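Local coordinates for ankyrin repeat family protein (Enterococcus faecalis, PDB 3HRA) that is of unknown function but is built of ankyrin repeats, and so probably acts as a scaffold for binding other proteins, at residues I145-L150 against Q158-L163. Sequence-based numbering, arbitrary orientation.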
ATOM      1  N   ILE A 145      -0.582  -2.103  15.812  1.00  6.23           N
ATOM      2  CA  ILE A 145       0.459  -1.484  16.619  1.00  6.28           C
ATOM      3  C   ILE A 145       0.899  -0.154  16.026  1.00 10.46           C
ATOM      4  O   ILE A 145       1.050   0.828  16.758  1.00  8.39           O
ATOM      5  CB  ILE A 145       1.676  -2.424  16.828  1.00  5.46           C
ATOM      6  CG1 ILE A 145       1.291  -3.553  17.792  1.00  8.63           C
ATOM      7  CG2 ILE A 145       2.835  -1.646  17.400  1.00  7.02           C
ATOM      8  CD1 ILE A 145       2.275  -4.706  17.827  1.00 10.86           C
ATOM      9  N   GLU A 146       1.097  -0.107  14.710  1.00  7.68           N
ATOM     10  CA  GLU A 146       1.509   1.145  14.083  1.00  7.08           C
ATOM     11  C   GLU A 146       0.409   2.200  14.213  1.00  6.42           C
ATOM     12  O   GLU A 146       0.697   3.360  14.524  1.00 11.45           O
ATOM     13  CB  GLU A 146       1.924   0.952  12.613  1.00  5.67           C
ATOM     14  CG  GLU A 146       3.191   0.111  12.434  1.00  5.57           C
ATOM     15  CD  GLU A 146       4.023   0.535  11.210  1.00 10.82           C
ATOM     16  OE1 GLU A 146       3.593   1.431  10.443  1.00 15.30           O
ATOM     17  OE2 GLU A 146       5.122  -0.015  11.014  1.00 12.45           O
ATOM     18  N   ALA A 147      -0.840   1.808  13.954  1.00  5.46           N
ATOM     19  CA  ALA A 147      -1.962   2.739  14.063  1.00  7.15           C
ATOM     20  C   ALA A 147      -2.097   3.345  15.467  1.00 11.70           C
ATOM     21  O   ALA A 147      -2.521   4.490  15.612  1.00 11.90           O
ATOM     22  CB  ALA A 147      -3.271   2.077  13.641  1.00  7.35           C
ATOM     23  N   VAL A 148      -1.742   2.572  16.492  1.00  5.85           N
ATOM     24  CA  VAL A 148      -1.817   3.030  17.881  1.00  5.17           C
ATOM     25  C   VAL A 148      -0.544   3.745  18.335  1.00 10.47           C
ATOM     26  O   VAL A 148      -0.598   4.876  18.814  1.00 13.08           O
ATOM     27  CB  VAL A 148      -2.080   1.863  18.848  1.00  6.13           C
ATOM     28  CG1 VAL A 148      -1.972   2.350  20.308  1.00  8.56           C
ATOM     29  CG2 VAL A 148      -3.467   1.275  18.595  1.00  5.74           C
ATOM     30  N   GLY A 149       0.602   3.089  18.155  1.00  8.60           N
ATOM     31  CA  GLY A 149       1.837   3.522  18.789  1.00  8.90           C
ATOM     32  C   GLY A 149       2.638   4.566  18.045  1.00 12.62           C
ATOM     33  O   GLY A 149       3.387   5.342  18.649  1.00 14.62           O
ATOM     34  N   LEU A 150       2.499   4.594  16.730  1.00  9.48           N
ATOM     35  CA  LEU A 150       3.325   5.479  15.932  1.00 10.72           C
ATOM     36  C   LEU A 150       2.626   6.798  15.653  1.00 10.47           C
ATOM     37  O   LEU A 150       3.251   7.732  15.175  1.00 14.23           O
ATOM     38  CB  LEU A 150       3.737   4.808  14.627  1.00 10.27           C
ATOM     39  CG  LEU A 150       4.990   3.920  14.703  1.00 15.62           C
ATOM     40  CD1 LEU A 150       4.950   2.960  15.873  1.00 23.37           C
ATOM     41  CD2 LEU A 150       5.188   3.163  13.397  1.00 10.25           C
ATOM     42  N   GLN A 158      -8.480   6.292  15.952  1.00  9.85           N
ATOM     43  CA  GLN A 158      -9.501   5.570  16.708  1.00 11.52           C
ATOM     44  C   GLN A 158     -10.342   4.772  15.718  1.00  9.65           C
ATOM     45  O   GLN A 158     -10.620   3.599  15.936  1.00  9.69           O
ATOM     46  CB  GLN A 158     -10.367   6.526  17.551  1.00  7.73           C
ATOM     47  CG  GLN A 158      -9.601   7.189  18.691  1.00 11.58           C
ATOM     48  CD  GLN A 158     -10.285   8.440  19.221  1.00 11.17           C
ATOM     49  OE1 GLN A 158      -9.629   9.386  19.679  1.00 15.13           O
ATOM     50  NE2 GLN A 158     -11.607   8.452  19.165  1.00  8.61           N
ATOM     51  N   ASP A 159     -10.726   5.395  14.611  1.00  8.81           N
ATOM     52  CA  ASP A 159     -11.546   4.707  13.610  1.00  9.85           C
ATOM     53  C   ASP A 159     -10.793   3.538  12.939  1.00  8.78           C
ATOM     54  O   ASP A 159     -11.384   2.492  12.649  1.00 10.70           O
ATOM     55  CB  ASP A 159     -12.041   5.695  12.543  1.00  7.26           C
ATOM     56  CG  ASP A 159     -13.172   6.620  13.051  1.00 21.10           C
ATOM     57  OD1 ASP A 159     -13.758   6.364  14.127  1.00 22.32           O
ATOM     58  OD2 ASP A 159     -13.479   7.608  12.352  1.00 25.23           O
ATOM     59  N   ILE A 160      -9.503   3.723  12.688  1.00  4.07           N
ATOM     60  CA  ILE A 160      -8.697   2.666  12.075  1.00  7.98           C
ATOM     61  C   ILE A 160      -8.538   1.503  13.047  1.00  7.91           C
ATOM     62  O   ILE A 160      -8.678   0.340  12.656  1.00  6.60           O
ATOM     63  CB  ILE A 160      -7.338   3.187  11.574  1.00  8.30           C
ATOM     64  CG1 ILE A 160      -7.533   4.050  10.322  1.00 12.31           C
ATOM     65  CG2 ILE A 160      -6.379   2.027  11.268  1.00  5.58           C
ATOM     66  CD1 ILE A 160      -6.349   4.935   9.973  1.00 10.48           C
ATOM     67  N   VAL A 161      -8.306   1.811  14.319  1.00  4.91           N
ATOM     68  CA  VAL A 161      -8.258   0.764  15.344  1.00  7.22           C
ATOM     69  C   VAL A 161      -9.570  -0.051  15.408  1.00  6.19           C
ATOM     70  O   VAL A 161      -9.547  -1.277  15.460  1.00  7.63           O
ATOM     71  CB  VAL A 161      -7.895   1.346  16.732  1.00  6.99           C
ATOM     72  CG1 VAL A 161      -8.101   0.299  17.833  1.00  6.83           C
ATOM     73  CG2 VAL A 161      -6.465   1.844  16.714  1.00  9.46           C
ATOM     74  N   LYS A 162     -10.708   0.637  15.405  1.00  8.15           N
ATOM     75  CA  LYS A 162     -12.003  -0.037  15.448  1.00  8.40           C
ATOM     76  C   LYS A 162     -12.218  -0.951  14.238  1.00  7.50           C
ATOM     77  O   LYS A 162     -12.658  -2.093  14.393  1.00  8.83           O
ATOM     78  CB  LYS A 162     -13.141   0.984  15.523  1.00 10.24           C
ATOM     79  CG  LYS A 162     -14.498   0.342  15.640  1.00 12.82           C
ATOM     80  CD  LYS A 162     -14.718  -0.239  17.038  1.00 15.46           C
ATOM     81  CE  LYS A 162     -16.177  -0.639  17.219  1.00 17.76           C
ATOM     82  NZ  LYS A 162     -16.425  -1.242  18.559  1.00 16.98           N
ATOM     83  N   LEU A 163     -11.925  -0.428  13.051  1.00  6.11           N
ATOM     84  CA  LEU A 163     -11.988  -1.175  11.792  1.00  8.97           C
ATOM     85  C   LEU A 163     -11.159  -2.465  11.878  1.00  7.84           C
ATOM     86  O   LEU A 163     -11.640  -3.538  11.514  1.00 11.59           O
ATOM     87  CB  LEU A 163     -11.453  -0.310  10.651  1.00  9.78           C
ATOM     88  CG  LEU A 163     -12.026  -0.400   9.232  1.00 18.87           C
ATOM     89  CD1 LEU A 163     -10.963  -0.019   8.201  1.00 20.26           C
ATOM     90  CD2 LEU A 163     -12.651  -1.754   8.909  1.00 16.21           C
TER
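Val148 and Val161 meet through one methyl each. CG2 of Val148 lies 3.6 Å from CG2 of Val161, and the two side chains run at a slant to each other. In Val161 the chi1 of 169° sets CG1 anti to the backbone N. That leaves CG2 anti to the carbonyl carbon, on the side facing Val148. Val148 has nearly the same torsion, 173°, and likewise offers CG2. Beside this pair sits Ala147, whose CB points at the other helix. It touches the branch methyl of Ile160, with Ala147 CB and Ile160 CG2 3.9 Å apart. A looser contact joins Ala147 CB to Val161 CG2 at 4.4 Å. Val161 CG2 therefore packs against both Ala147 and Val148. All four residues are buried, and the contact between them is purely apolar.

The two segments belong to the paired antiparallel helices of one ankyrin repeat, predicted to span residues 139-176. Helix 143-149 is the first of the pair and helix 155-166 the second. Their local axes run at 152° to each other and come within 9.4 Å. Ala147 and Val161 have the nearest CA atoms across the two segments, 6.7 Å apart. With just a methyl at Ala147, the helices can probably come this near at that point.

Neighbouring helices of the stack cover the pair. Helix 191-198 packs on one part, where Val148 touches Ile193 and Val161 touches Leu197. Ile160 instead meets Ile119 of helix 119-128 and Ala114 of helix 110-115. Within the first helix, Gly149 N donates to Ile145 O at 2.7 Å. In the second, Lys162 N bonds to Gln158 O at 3.0 Å, one turn back along the helix that carries Ile160 and Val161.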